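Local coordinates for protein dienelactone hydrolase (Anabaena variabilis, PDB 2O2G) that is probably a hydrolase of the dienelactone hydrolase family, with an alpha/beta-hydrolase fold, whose natural substrate is not established, at residues I37-H42 against G100-L105; V116-A121 against E137-V142; V143-R148 against S198-E203. All blocks are in the same frame, centred on the assembly; numbering follows the deposited sequence.

Contact 1 of 3, residues I37-H42 against G100-L105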
ATOM      1  N   ILE A  37      -8.656   5.612  -5.541  1.00 26.70           N
ATOM      2  CA  ILE A  37      -7.248   5.594  -5.867  1.00 24.24           C
ATOM      3  C   ILE A  37      -6.511   4.782  -4.809  1.00 25.88           C
ATOM      4  O   ILE A  37      -6.760   4.927  -3.600  1.00 25.68           O
ATOM      5  CB  ILE A  37      -6.642   7.001  -6.021  1.00 27.12           C
ATOM      6  CG1 ILE A  37      -5.227   6.892  -6.628  1.00 21.93           C
ATOM      7  CG2 ILE A  37      -6.645   7.755  -4.708  1.00 24.43           C
ATOM      8  CD1 ILE A  37      -4.695   8.197  -7.171  1.00 32.31           C
ATOM      9  N   VAL A  38      -5.621   3.924  -5.294  1.00 25.57           N
ATOM     10  CA  VAL A  38      -4.805   3.087  -4.439  1.00 29.22           C
ATOM     11  C   VAL A  38      -3.361   3.603  -4.382  1.00 27.52           C
ATOM     12  O   VAL A  38      -2.636   3.618  -5.389  1.00 27.03           O
ATOM     13  CB  VAL A  38      -4.826   1.658  -4.949  1.00 25.12           C
ATOM     14  CG1 VAL A  38      -3.952   0.760  -4.068  1.00 27.90           C
ATOM     15  CG2 VAL A  38      -6.281   1.168  -5.011  1.00 32.38           C
ATOM     16  N   LEU A  39      -2.963   4.031  -3.193  1.00 28.81           N
ATOM     17  CA  LEU A  39      -1.615   4.466  -2.942  1.00 26.63           C
ATOM     18  C   LEU A  39      -0.804   3.253  -2.467  1.00 28.22           C
ATOM     19  O   LEU A  39      -1.190   2.577  -1.497  1.00 22.40           O
ATOM     20  CB  LEU A  39      -1.610   5.572  -1.912  1.00 27.49           C
ATOM     21  CG  LEU A  39      -0.275   6.233  -1.524  1.00 29.85           C
ATOM     22  CD1 LEU A  39       0.489   6.924  -2.628  1.00 27.04           C
ATOM     23  CD2 LEU A  39      -0.576   7.247  -0.480  1.00 33.32           C
ATOM     24  N   PHE A  40       0.311   2.983  -3.152  1.00 27.41           N
ATOM     25  CA  PHE A  40       1.180   1.835  -2.843  1.00 28.13           C
ATOM     26  C   PHE A  40       2.369   2.151  -1.945  1.00 28.43           C
ATOM     27  O   PHE A  40       3.084   3.067  -2.232  1.00 32.89           O
ATOM     28  CB  PHE A  40       1.763   1.256  -4.131  1.00 27.31           C
ATOM     29  CG  PHE A  40       0.813   0.467  -4.921  1.00 30.44           C
ATOM     30  CD1 PHE A  40      -0.207   1.085  -5.610  1.00 30.84           C
ATOM     31  CD2 PHE A  40       0.961  -0.915  -5.038  1.00 31.85           C
ATOM     32  CE1 PHE A  40      -1.087   0.345  -6.366  1.00 34.87           C
ATOM     33  CE2 PHE A  40       0.095  -1.648  -5.813  1.00 34.04           C
ATOM     34  CZ  PHE A  40      -0.939  -1.025  -6.459  1.00 31.84           C
ATOM     35  N   ALA A  41       2.528   1.418  -0.841  1.00 27.18           N
ATOM     36  CA  ALA A  41       3.684   1.500   0.045  1.00 25.05           C
ATOM     37  C   ALA A  41       4.535   0.308  -0.334  1.00 27.57           C
ATOM     38  O   ALA A  41       4.124  -0.824  -0.119  1.00 28.60           O
ATOM     39  CB  ALA A  41       3.262   1.385   1.499  1.00 30.47           C
ATOM     40  N   HIS A  42       5.695   0.560  -0.924  1.00 28.03           N
ATOM     41  CA  HIS A  42       6.584  -0.490  -1.381  1.00 28.32           C
ATOM     42  C   HIS A  42       7.327  -1.065  -0.190  1.00 28.54           C
ATOM     43  O   HIS A  42       7.307  -0.488   0.919  1.00 32.94           O
ATOM     44  CB  HIS A  42       7.553   0.045  -2.474  1.00 31.51           C
ATOM     45  CG  HIS A  42       8.436   1.181  -2.010  1.00 32.88           C
ATOM     46  ND1 HIS A  42       9.455   1.015  -1.092  1.00 34.90           N
ATOM     47  CD2 HIS A  42       8.441   2.499  -2.333  1.00 34.44           C
ATOM     48  CE1 HIS A  42      10.042   2.183  -0.869  1.00 36.88           C
ATOM     49  NE2 HIS A  42       9.457   3.096  -1.624  1.00 28.72           N
ATOM     50  N   GLY A 100       1.848  11.999   4.086  1.00 27.65           N
ATOM     51  CA  GLY A 100       2.177  13.153   3.212  1.00 28.30           C
ATOM     52  C   GLY A 100       1.650  12.974   1.791  1.00 24.42           C
ATOM     53  O   GLY A 100       1.013  13.889   1.238  1.00 25.50           O
ATOM     54  N   ALA A 101       1.887  11.809   1.202  1.00 25.22           N
ATOM     55  CA  ALA A 101       1.330  11.486  -0.124  1.00 25.74           C
ATOM     56  C   ALA A 101      -0.198  11.460  -0.162  1.00 24.40           C
ATOM     57  O   ALA A 101      -0.809  11.806  -1.182  1.00 26.05           O
ATOM     58  CB  ALA A 101       1.883  10.159  -0.641  1.00 25.40           C
ATOM     59  N   THR A 102      -0.817  11.026   0.929  1.00 23.08           N
ATOM     60  CA  THR A 102      -2.292  11.000   1.056  1.00 25.68           C
ATOM     61  C   THR A 102      -2.820  12.453   1.003  1.00 26.66           C
ATOM     62  O   THR A 102      -3.696  12.786   0.223  1.00 25.36           O
ATOM     63  CB  THR A 102      -2.721  10.254   2.369  1.00 26.56           C
ATOM     64  OG1 THR A 102      -2.161   8.918   2.383  1.00 29.66           O
ATOM     65  CG2 THR A 102      -4.241  10.136   2.462  1.00 24.58           C
ATOM     66  N   ASP A 103      -2.218  13.314   1.806  1.00 27.27           N
ATOM     67  CA  ASP A 103      -2.583  14.738   1.835  1.00 27.64           C
ATOM     68  C   ASP A 103      -2.403  15.395   0.457  1.00 27.25           C
ATOM     69  O   ASP A 103      -3.250  16.200   0.024  1.00 24.28           O
ATOM     70  CB  ASP A 103      -1.758  15.463   2.904  1.00 24.14           C
ATOM     71  CG  ASP A 103      -2.107  15.013   4.325  1.00 29.53           C
ATOM     72  OD1 ASP A 103      -3.152  14.339   4.505  1.00 27.91           O
ATOM     73  OD2 ASP A 103      -1.354  15.376   5.276  1.00 25.12           O
ATOM     74  N   TRP A 104      -1.353  15.003  -0.257  1.00 25.80           N
ATOM     75  CA  TRP A 104      -1.097  15.534  -1.606  1.00 25.10           C
ATOM     76  C   TRP A 104      -2.243  15.144  -2.537  1.00 22.95           C
ATOM     77  O   TRP A 104      -2.787  16.013  -3.247  1.00 23.81           O
ATOM     78  CB  TRP A 104       0.213  15.012  -2.142  1.00 22.06           C
ATOM     79  CG  TRP A 104       0.612  15.556  -3.478  1.00 21.95           C
ATOM     80  CD1 TRP A 104       1.307  16.680  -3.733  1.00 23.47           C
ATOM     81  CD2 TRP A 104       0.397  14.910  -4.731  1.00 21.02           C
ATOM     82  NE1 TRP A 104       1.514  16.797  -5.094  1.00 26.87           N
ATOM     83  CE2 TRP A 104       0.982  15.702  -5.717  1.00 23.19           C
ATOM     84  CE3 TRP A 104      -0.190  13.699  -5.098  1.00 25.41           C
ATOM     85  CZ2 TRP A 104       0.936  15.363  -7.067  1.00 25.66           C
ATOM     86  CZ3 TRP A 104      -0.228  13.347  -6.448  1.00 26.92           C
ATOM     87  CH2 TRP A 104       0.326  14.182  -7.404  1.00 20.81           C
ATOM     88  N   LEU A 105      -2.642  13.873  -2.488  1.00 26.18           N
ATOM     89  CA  LEU A 105      -3.802  13.395  -3.254  1.00 24.94           C
ATOM     90  C   LEU A 105      -5.076  14.142  -2.857  1.00 26.72           C
ATOM     91  O   LEU A 105      -5.895  14.464  -3.699  1.00 29.26           O
ATOM     92  CB  LEU A 105      -4.025  11.904  -2.995  1.00 26.70           C
ATOM     93  CG  LEU A 105      -3.008  10.967  -3.619  1.00 25.56           C
ATOM     94  CD1 LEU A 105      -3.242   9.534  -3.177  1.00 22.19           C
ATOM     95  CD2 LEU A 105      -3.057  11.162  -5.132  1.00 25.68           C
TER
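Leu39 and Ile37, two residues apart on strand 36-41, press their methyl groups against Leu105, Ala101 and Thr102 of helix 91-107. This is helix-on-sheet packing of the alpha/beta-hydrolase fold: the strand runs in the middle of the sheet and the helix lies over one face, the two short axes 10.1 Å apart and nearly antiparallel at 158°. Leu39 does most of the touching. Its CG stands anti to the backbone N (chi1 -178°), and of the two methyls beyond it CD2 makes the closer approach, 3.8 Å from Ala101 CB. The same CD2 lies 3.7 Å from Thr102 OG1, the two side chains crossing obliquely, while Leu39 CD1 meets Ala101 CB at 4.0 Å. The small alanine thus receives both branches of the leucine. Ile37 and Leu105 meet tip to tip, with Ile37 CD1 4.0 Å from Leu105 CD2 and Ile37 CG2 4.1 Å from Leu105 CD1, so that each branch of one faces a branch of the other.

Around this apolar layer, Ile37 also packs on Ala66 and Leu39 on Leu68, both of the neighbouring strand 66-70, and Leu105 and Ile37 share Val116 on the other neighbour, strand 115-121. Within the helix Leu105 N bonds Ala101 O. Beside Leu39 CD2, the buried hydroxyl of Thr102 is satisfied by two hydrogen bonds: OG1 pairs with Leu98 O, one turn earlier in the helix, and with Tyr118 OH.

Contact 2 of 3, residues V116-A121 against E137-V142. With SO4 (sulfate ion), chain C.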
ATOM      1  N   VAL A 116      -9.234   7.361  -1.254  1.00 31.33           N
ATOM      2  CA  VAL A 116      -7.932   6.776  -1.060  1.00 31.86           C
ATOM      3  C   VAL A 116      -7.954   5.444  -0.344  1.00 31.13           C
ATOM      4  O   VAL A 116      -8.602   5.289   0.688  1.00 34.60           O
ATOM      5  CB  VAL A 116      -6.955   7.709  -0.329  1.00 33.51           C
ATOM      6  CG1 VAL A 116      -5.613   7.005  -0.088  1.00 32.18           C
ATOM      7  CG2 VAL A 116      -6.724   9.003  -1.137  1.00 32.69           C
ATOM      8  N   GLY A 117      -7.211   4.493  -0.915  1.00 29.88           N
ATOM      9  CA  GLY A 117      -6.964   3.194  -0.290  1.00 28.53           C
ATOM     10  C   GLY A 117      -5.456   2.942  -0.299  1.00 26.70           C
ATOM     11  O   GLY A 117      -4.733   3.493  -1.120  1.00 27.54           O
ATOM     12  N   TYR A 118      -4.978   2.061   0.575  1.00 27.28           N
ATOM     13  CA  TYR A 118      -3.556   1.754   0.618  1.00 27.56           C
ATOM     14  C   TYR A 118      -3.280   0.289   0.284  1.00 28.50           C
ATOM     15  O   TYR A 118      -4.046  -0.641   0.702  1.00 27.73           O
ATOM     16  CB  TYR A 118      -2.945   2.005   2.000  1.00 28.17           C
ATOM     17  CG  TYR A 118      -2.915   3.421   2.563  1.00 22.96           C
ATOM     18  CD1 TYR A 118      -2.892   4.547   1.766  1.00 23.87           C
ATOM     19  CD2 TYR A 118      -2.786   3.596   3.927  1.00 26.26           C
ATOM     20  CE1 TYR A 118      -2.821   5.812   2.330  1.00 24.76           C
ATOM     21  CE2 TYR A 118      -2.687   4.844   4.502  1.00 33.17           C
ATOM     22  CZ  TYR A 118      -2.699   5.947   3.719  1.00 28.76           C
ATOM     23  OH  TYR A 118      -2.615   7.162   4.359  1.00 24.84           O
ATOM     24  N   PHE A 119      -2.225   0.087  -0.493  1.00 29.21           N
ATOM     25  CA  PHE A 119      -1.720  -1.254  -0.789  1.00 29.97           C
ATOM     26  C   PHE A 119      -0.317  -1.257  -0.266  1.00 29.18           C
ATOM     27  O   PHE A 119       0.563  -0.640  -0.868  1.00 31.65           O
ATOM     28  CB  PHE A 119      -1.781  -1.621  -2.271  1.00 29.40           C
ATOM     29  CG  PHE A 119      -1.298  -3.037  -2.552  1.00 26.98           C
ATOM     30  CD1 PHE A 119       0.064  -3.321  -2.675  1.00 29.62           C
ATOM     31  CD2 PHE A 119      -2.192  -4.084  -2.670  1.00 22.46           C
ATOM     32  CE1 PHE A 119       0.509  -4.654  -2.919  1.00 22.57           C
ATOM     33  CE2 PHE A 119      -1.751  -5.422  -2.884  1.00 25.55           C
ATOM     34  CZ  PHE A 119      -0.424  -5.705  -3.007  1.00 27.36           C
ATOM     35  N   GLY A 120      -0.095  -1.944   0.860  1.00 26.61           N
ATOM     36  CA  GLY A 120       1.198  -1.964   1.469  1.00 26.75           C
ATOM     37  C   GLY A 120       1.857  -3.309   1.271  1.00 29.20           C
ATOM     38  O   GLY A 120       1.256  -4.316   1.626  1.00 29.52           O
ATOM     39  N   ALA A 121       3.086  -3.315   0.739  1.00 24.78           N
ATOM     40  CA  ALA A 121       3.814  -4.545   0.432  1.00 28.60           C
ATOM     41  C   ALA A 121       4.926  -4.816   1.448  1.00 28.26           C
ATOM     42  O   ALA A 121       5.759  -3.924   1.728  1.00 29.70           O
ATOM     43  CB  ALA A 121       4.404  -4.465  -0.957  1.00 26.52           C
ATOM     44  N   GLU A 137     -10.698   9.545   8.439  1.00 31.63           N
ATOM     45  CA  GLU A 137     -11.819   9.926   7.593  1.00 33.26           C
ATOM     46  C   GLU A 137     -11.448   9.866   6.118  1.00 30.93           C
ATOM     47  O   GLU A 137     -12.326   9.740   5.276  1.00 33.24           O
ATOM     48  CB  GLU A 137     -12.348  11.310   7.976  1.00 33.62           C
ATOM     49  N   THR A 138     -10.157   9.889   5.811  1.00 29.06           N
ATOM     50  CA  THR A 138      -9.672   9.952   4.435  1.00 27.96           C
ATOM     51  C   THR A 138      -9.378   8.590   3.815  1.00 28.64           C
ATOM     52  O   THR A 138      -9.640   8.384   2.629  1.00 31.57           O
ATOM     53  CB  THR A 138      -8.407  10.849   4.378  1.00 29.15           C
ATOM     54  OG1 THR A 138      -8.736  12.134   4.912  1.00 31.05           O
ATOM     55  CG2 THR A 138      -7.851  11.039   2.945  1.00 31.06           C
ATOM     56  N   VAL A 139      -8.809   7.669   4.586  1.00 25.41           N
ATOM     57  CA  VAL A 139      -8.395   6.378   4.044  1.00 27.36           C
ATOM     58  C   VAL A 139      -9.541   5.405   4.234  1.00 25.66           C
ATOM     59  O   VAL A 139      -9.976   5.174   5.363  1.00 26.33           O
ATOM     60  CB  VAL A 139      -7.136   5.846   4.728  1.00 27.28           C
ATOM     61  CG1 VAL A 139      -6.695   4.530   4.043  1.00 21.68           C
ATOM     62  CG2 VAL A 139      -6.029   6.917   4.713  1.00 32.79           C
ATOM     63  N   GLN A 140     -10.029   4.888   3.116  1.00 25.45           N
ATOM     64  CA  GLN A 140     -11.223   4.033   3.057  1.00 28.49           C
ATOM     65  C   GLN A 140     -11.000   2.536   2.934  1.00 27.28           C
ATOM     66  O   GLN A 140     -11.978   1.757   3.000  1.00 28.58           O
ATOM     67  CB  GLN A 140     -12.141   4.479   1.912  1.00 28.91           C
ATOM     68  CG  GLN A 140     -12.684   5.904   2.077  1.00 31.86           C
ATOM     69  CD  GLN A 140     -13.931   6.227   1.248  1.00 37.35           C
ATOM     70  OE1 GLN A 140     -14.390   7.366   1.277  1.00 39.91           O
ATOM     71  NE2 GLN A 140     -14.504   5.228   0.527  1.00 35.78           N
ATOM     72  N   ALA A 141      -9.746   2.117   2.775  1.00 29.06           N
ATOM     73  CA  ALA A 141      -9.412   0.697   2.666  1.00 27.12           C
ATOM     74  C   ALA A 141      -7.915   0.482   2.702  1.00 27.80           C
ATOM     75  O   ALA A 141      -7.130   1.334   2.289  1.00 25.88           O
ATOM     76  CB  ALA A 141     -10.009   0.061   1.367  1.00 28.54           C
ATOM     77  N   VAL A 142      -7.515  -0.671   3.223  1.00 28.98           N
ATOM     78  CA  VAL A 142      -6.109  -1.040   3.278  1.00 28.79           C
ATOM     79  C   VAL A 142      -5.976  -2.530   2.954  1.00 27.52           C
ATOM     80  O   VAL A 142      -6.771  -3.329   3.404  1.00 27.59           O
ATOM     81  CB  VAL A 142      -5.467  -0.783   4.679  1.00 30.54           C
ATOM     82  CG1 VAL A 142      -4.009  -1.332   4.739  1.00 32.47           C
ATOM     83  CG2 VAL A 142      -5.499   0.695   5.043  1.00 28.41           C
TER
HETATM   84  S   SO4 C 224      -8.631  12.472   8.479  1.00 46.42           S
HETATM   85  O1  SO4 C 224      -9.123  13.775   8.001  1.00 56.78           O
HETATM   86  O2  SO4 C 224      -7.370  12.728   9.141  1.00 40.32           O
HETATM   87  O3  SO4 C 224      -8.530  11.617   7.312  1.00 28.97           O
HETATM   88  O4  SO4 C 224      -9.568  11.895   9.448  1.00 49.99           O
HETATM   89  O   HOH W   1      -9.786   9.594   0.262  1.00 19.05           O
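Tyr118 on strand 115-121 lays one face of its ring against Val139 of strand 139-145, the two strands being parallel neighbours joined through helix 123-134 in a beta-alpha-beta unit of the alpha/beta-hydrolase sheet. The tyrosine and valine side chains cross at about a right angle. Val139 CG1 stands over the middle of the ring, 4.0 Å from its centroid and 10° off the ring normal, a CH-pi contact. The other branch, CG2, reaches the phenolic end instead, 3.4 Å from Tyr118 OH. Tyr118, Val139 and Val142 have their side chains on the same face of the sheet; the tyrosine CG stands anti to the carbonyl carbon (chi1 -64°). Val142 CG2 comes obliquely to Tyr118 CD2 at 4.1 Å. Ala128 and Ala131 of helix 123-134 and Leu98 of helix 91-107 also touch the tyrosine side chain, and its hydroxyl is hydrogen-bonded to Thr102. An alanine in place of Tyr118 would probably open a gap above Val139 and leave the Thr102 hydroxyl without this polar mate.

Within these segments two backbone bonds join the strands, Gln140 N to Val116 O at 2.8 Å and Tyr118 N to Ala141 O, also at 2.8 Å. Gly117 CA makes a CA-H...O contact with Ala141 O at 3.2 Å. The carboxamide of Gln140 leads away from the neighbouring strand, and its NE2 bonds Tyr221 O near the C-terminus. Beside Val116 and Thr138 a water spans the segments, accepting from Val116 N and donating to Thr138 O. Beyond it a sulfate, probably from the crystallisation liquor, accepts a hydrogen bond from Glu137 N on its O4 at 2.8 Å.

Contact 3 of 3, residues V143-R148 against S198-E203. With SO4 (sulfate ion), chain B.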
ATOM      1  N   VAL A 143      -4.978  -2.866   2.150  1.00 26.78           N
ATOM      2  CA  VAL A 143      -4.626  -4.253   1.853  1.00 27.69           C
ATOM      3  C   VAL A 143      -3.133  -4.362   2.223  1.00 27.13           C
ATOM      4  O   VAL A 143      -2.323  -3.526   1.813  1.00 25.39           O
ATOM      5  CB  VAL A 143      -4.822  -4.620   0.382  1.00 25.66           C
ATOM      6  CG1 VAL A 143      -4.307  -6.042   0.100  1.00 30.22           C
ATOM      7  CG2 VAL A 143      -6.255  -4.499  -0.015  1.00 27.27           C
ATOM      8  N   SER A 144      -2.789  -5.372   3.014  1.00 26.12           N
ATOM      9  CA  SER A 144      -1.417  -5.619   3.417  1.00 27.43           C
ATOM     10  C   SER A 144      -0.974  -6.933   2.792  1.00 24.92           C
ATOM     11  O   SER A 144      -1.612  -7.957   3.034  1.00 24.07           O
ATOM     12  CB  SER A 144      -1.291  -5.666   4.932  1.00 27.18           C
ATOM     13  OG  SER A 144      -0.028  -6.214   5.242  1.00 27.12           O
ATOM     14  N   ARG A 145       0.047  -6.877   1.924  1.00 24.82           N
ATOM     15  CA  ARG A 145       0.563  -8.084   1.240  1.00 26.80           C
ATOM     16  C   ARG A 145       1.804  -8.603   1.941  1.00 27.40           C
ATOM     17  O   ARG A 145       2.888  -8.008   1.848  1.00 27.03           O
ATOM     18  CB  ARG A 145       0.878  -7.796  -0.225  1.00 29.54           C
ATOM     19  CG  ARG A 145       1.294  -9.025  -1.054  1.00 31.26           C
ATOM     20  CD  ARG A 145       2.309  -8.637  -2.089  1.00 31.29           C
ATOM     21  NE  ARG A 145       3.616  -8.419  -1.446  1.00 29.75           N
ATOM     22  CZ  ARG A 145       4.660  -7.859  -2.029  1.00 25.38           C
ATOM     23  NH1 ARG A 145       4.566  -7.332  -3.240  1.00 24.47           N
ATOM     24  NH2 ARG A 145       5.784  -7.744  -1.352  1.00 33.26           N
ATOM     25  N   GLY A 146       1.645  -9.713   2.660  1.00 26.30           N
ATOM     26  CA  GLY A 146       2.776 -10.331   3.361  1.00 26.64           C
ATOM     27  C   GLY A 146       3.478  -9.391   4.320  1.00 28.28           C
ATOM     28  O   GLY A 146       4.700  -9.365   4.369  1.00 30.45           O
ATOM     29  N   GLY A 147       2.718  -8.645   5.109  1.00 28.00           N
ATOM     30  CA  GLY A 147       3.306  -7.711   6.047  1.00 33.31           C
ATOM     31  C   GLY A 147       3.499  -8.233   7.466  1.00 31.17           C
ATOM     32  O   GLY A 147       3.222  -9.390   7.767  1.00 28.76           O
ATOM     33  N   ARG A 148       4.017  -7.358   8.310  1.00 31.80           N
ATOM     34  CA  ARG A 148       4.159  -7.622   9.764  1.00 34.49           C
ATOM     35  C   ARG A 148       3.394  -6.498  10.491  1.00 34.48           C
ATOM     36  O   ARG A 148       3.998  -5.650  11.140  1.00 38.60           O
ATOM     37  CB  ARG A 148       5.626  -7.691  10.228  1.00 34.87           C
ATOM     38  CG  ARG A 148       6.397  -8.902   9.719  1.00 32.61           C
ATOM     39  CD  ARG A 148       5.850 -10.232  10.270  1.00 42.86           C
ATOM     40  NE  ARG A 148       5.777 -10.218  11.732  1.00 32.30           N
ATOM     41  CZ  ARG A 148       6.815 -10.371  12.533  1.00 42.12           C
ATOM     42  NH1 ARG A 148       8.022 -10.591  12.042  1.00 48.08           N
ATOM     43  NH2 ARG A 148       6.650 -10.324  13.845  1.00 45.34           N
ATOM     44  N   SER A 198       5.094 -18.272  -1.162  1.00 26.77           N
ATOM     45  CA  SER A 198       6.134 -17.851  -0.179  1.00 28.22           C
ATOM     46  C   SER A 198       6.102 -16.323   0.049  1.00 26.77           C
ATOM     47  O   SER A 198       5.193 -15.649  -0.414  1.00 28.84           O
ATOM     48  CB  SER A 198       7.504 -18.378  -0.608  1.00 28.59           C
ATOM     49  OG  SER A 198       7.737 -18.109  -1.965  1.00 33.39           O
ATOM     50  N   HIS A 199       7.064 -15.764   0.776  1.00 29.31           N
ATOM     51  CA  HIS A 199       6.983 -14.354   1.151  1.00 28.96           C
ATOM     52  C   HIS A 199       6.590 -13.336   0.067  1.00 31.12           C
ATOM     53  O   HIS A 199       5.745 -12.466   0.310  1.00 33.54           O
ATOM     54  CB  HIS A 199       8.235 -13.886   1.936  1.00 29.74           C
ATOM     55  CG  HIS A 199       8.067 -12.532   2.542  1.00 26.31           C
ATOM     56  ND1 HIS A 199       7.195 -12.291   3.586  1.00 32.28           N
ATOM     57  CD2 HIS A 199       8.583 -11.328   2.196  1.00 37.40           C
ATOM     58  CE1 HIS A 199       7.216 -11.002   3.882  1.00 37.76           C
ATOM     59  NE2 HIS A 199       8.038 -10.393   3.042  1.00 34.65           N
ATOM     60  N   LEU A 200       7.197 -13.404  -1.115  1.00 31.57           N
ATOM     61  CA  LEU A 200       6.903 -12.417  -2.176  1.00 28.77           C
ATOM     62  C   LEU A 200       5.995 -12.960  -3.272  1.00 30.16           C
ATOM     63  O   LEU A 200       5.959 -12.395  -4.400  1.00 24.62           O
ATOM     64  CB  LEU A 200       8.190 -11.897  -2.825  1.00 29.98           C
ATOM     65  CG  LEU A 200       9.177 -11.191  -1.903  1.00 37.19           C
ATOM     66  CD1 LEU A 200      10.470 -10.968  -2.642  1.00 37.42           C
ATOM     67  CD2 LEU A 200       8.580  -9.875  -1.407  1.00 32.30           C
ATOM     68  N   PHE A 201       5.295 -14.056  -2.962  1.00 27.58           N
ATOM     69  CA  PHE A 201       4.288 -14.575  -3.872  1.00 28.87           C
ATOM     70  C   PHE A 201       4.840 -14.790  -5.248  1.00 29.16           C
ATOM     71  O   PHE A 201       4.228 -14.421  -6.242  1.00 29.77           O
ATOM     72  CB  PHE A 201       3.093 -13.611  -3.919  1.00 28.87           C
ATOM     73  CG  PHE A 201       2.471 -13.396  -2.586  1.00 29.60           C
ATOM     74  CD1 PHE A 201       2.977 -12.435  -1.719  1.00 28.19           C
ATOM     75  CD2 PHE A 201       1.438 -14.195  -2.159  1.00 30.39           C
ATOM     76  CE1 PHE A 201       2.441 -12.264  -0.470  1.00 27.27           C
ATOM     77  CE2 PHE A 201       0.902 -14.020  -0.898  1.00 29.83           C
ATOM     78  CZ  PHE A 201       1.417 -13.046  -0.058  1.00 27.28           C
ATOM     79  N   GLU A 202       5.993 -15.448  -5.286  1.00 32.47           N
ATOM     80  CA  GLU A 202       6.691 -15.704  -6.531  1.00 32.95           C
ATOM     81  C   GLU A 202       6.243 -16.942  -7.283  1.00 27.17           C
ATOM     82  O   GLU A 202       6.507 -17.056  -8.454  1.00 32.12           O
ATOM     83  CB  GLU A 202       8.186 -15.815  -6.259  1.00 33.39           C
ATOM     84  CG  GLU A 202       8.825 -14.484  -5.938  1.00 39.60           C
ATOM     85  CD  GLU A 202      10.242 -14.644  -5.420  1.00 46.74           C
ATOM     86  OE1 GLU A 202      10.444 -15.469  -4.496  1.00 48.10           O
ATOM     87  OE2 GLU A 202      11.138 -13.921  -5.913  1.00 55.19           O
ATOM     88  N   GLU A 203       5.554 -17.858  -6.624  1.00 27.23           N
ATOM     89  CA  GLU A 203       5.119 -19.090  -7.269  1.00 25.57           C
ATOM     90  C   GLU A 203       4.063 -18.806  -8.350  1.00 27.71           C
ATOM     91  O   GLU A 203       3.368 -17.815  -8.291  1.00 22.22           O
ATOM     92  CB  GLU A 203       4.573 -20.081  -6.250  1.00 26.28           C
ATOM     93  CG  GLU A 203       5.601 -20.594  -5.218  1.00 27.41           C
ATOM     94  CD  GLU A 203       5.995 -19.554  -4.150  1.00 20.20           C
ATOM     95  OE1 GLU A 203       5.389 -18.444  -4.041  1.00 24.07           O
ATOM     96  OE2 GLU A 203       6.917 -19.862  -3.375  1.00 31.16           O
TER
HETATM   97  S   SO4 B 223       7.913  -4.999  -3.046  1.00 24.56           S
HETATM   98  O1  SO4 B 223       7.446  -3.640  -2.842  1.00 18.37           O
HETATM   99  O2  SO4 B 223       9.165  -4.888  -3.738  1.00 27.45           O
HETATM  100  O3  SO4 B 223       6.978  -5.634  -3.956  1.00 31.81           O
HETATM  101  O4  SO4 B 223       8.022  -5.751  -1.802  1.00 25.21           O
HETATM  102  O   HOH W   2       5.123  -9.707   0.831  1.00 19.51           O
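Arg145, at the end of strand 139-145, slides past Phe201 in the loop between strand 189-194 and helix 206-221. Its CB packs on the Phe119 ring. CG, anti to the backbone N (chi1 -174°), comes obliquely to the phenylalanine ring, 3.5 Å from Phe201 CE1, and CD lies 3.9 Å from Phe201 CD1. The chain bends at chi2 and chi3; the guanidinium and ring planes lie 51° apart. CZ lies against Ala121 CB. At the tip NH1 donates to sulfate O3 and NH2 to sulfate O4, both at 3.0 Å; NH2, 3.5 Å from Leu200 CD2, must share its two N-H groups among O4, Ser122 OG and a water. That water donates to Arg145 O and His199 O, tying the segments together. Beside it His199 CE1 sits 3.0 Å from Gly146 O, and His199 ND1 is hydrogen-bonded to Asp171. Gly146 has positive phi, and a CB there would crowd His199 O and Phe201 CE1. Ser122, His199 and Asp171 have the geometry of a Ser-His-Asp catalytic triad, so this is probably the active site. The sulfate, likely from the crystallisation liquor, also bonds Gly43, Ser46, Ser50 and Arg52, suggesting a pocket that can accommodate an anionic group.

Overall arrangement
The three contacts follow one another along the chain, each closing before the next opens, and all reach the same mixed sheet. Contact 1 covers strand 36-41 with helix 91-107; contact 2 pairs the next two strands, 115-121 and 139-145; contact 3 lies where strand 139-145 runs out into loops. Contacts 1 and 2 have centres about 8 Å apart and touch, in part through the backbone bond Ile37 O to Gly117 N. Contact 3 is centred about 17 Å from the centre of contact 2, yet continues its strand pairing through Gly120 O and Arg145 N. Its centre is about 20 Å from that of contact 1, on the opposite side of the chain's centre. Core packing thus leads through the central strands to the probable catalytic loops.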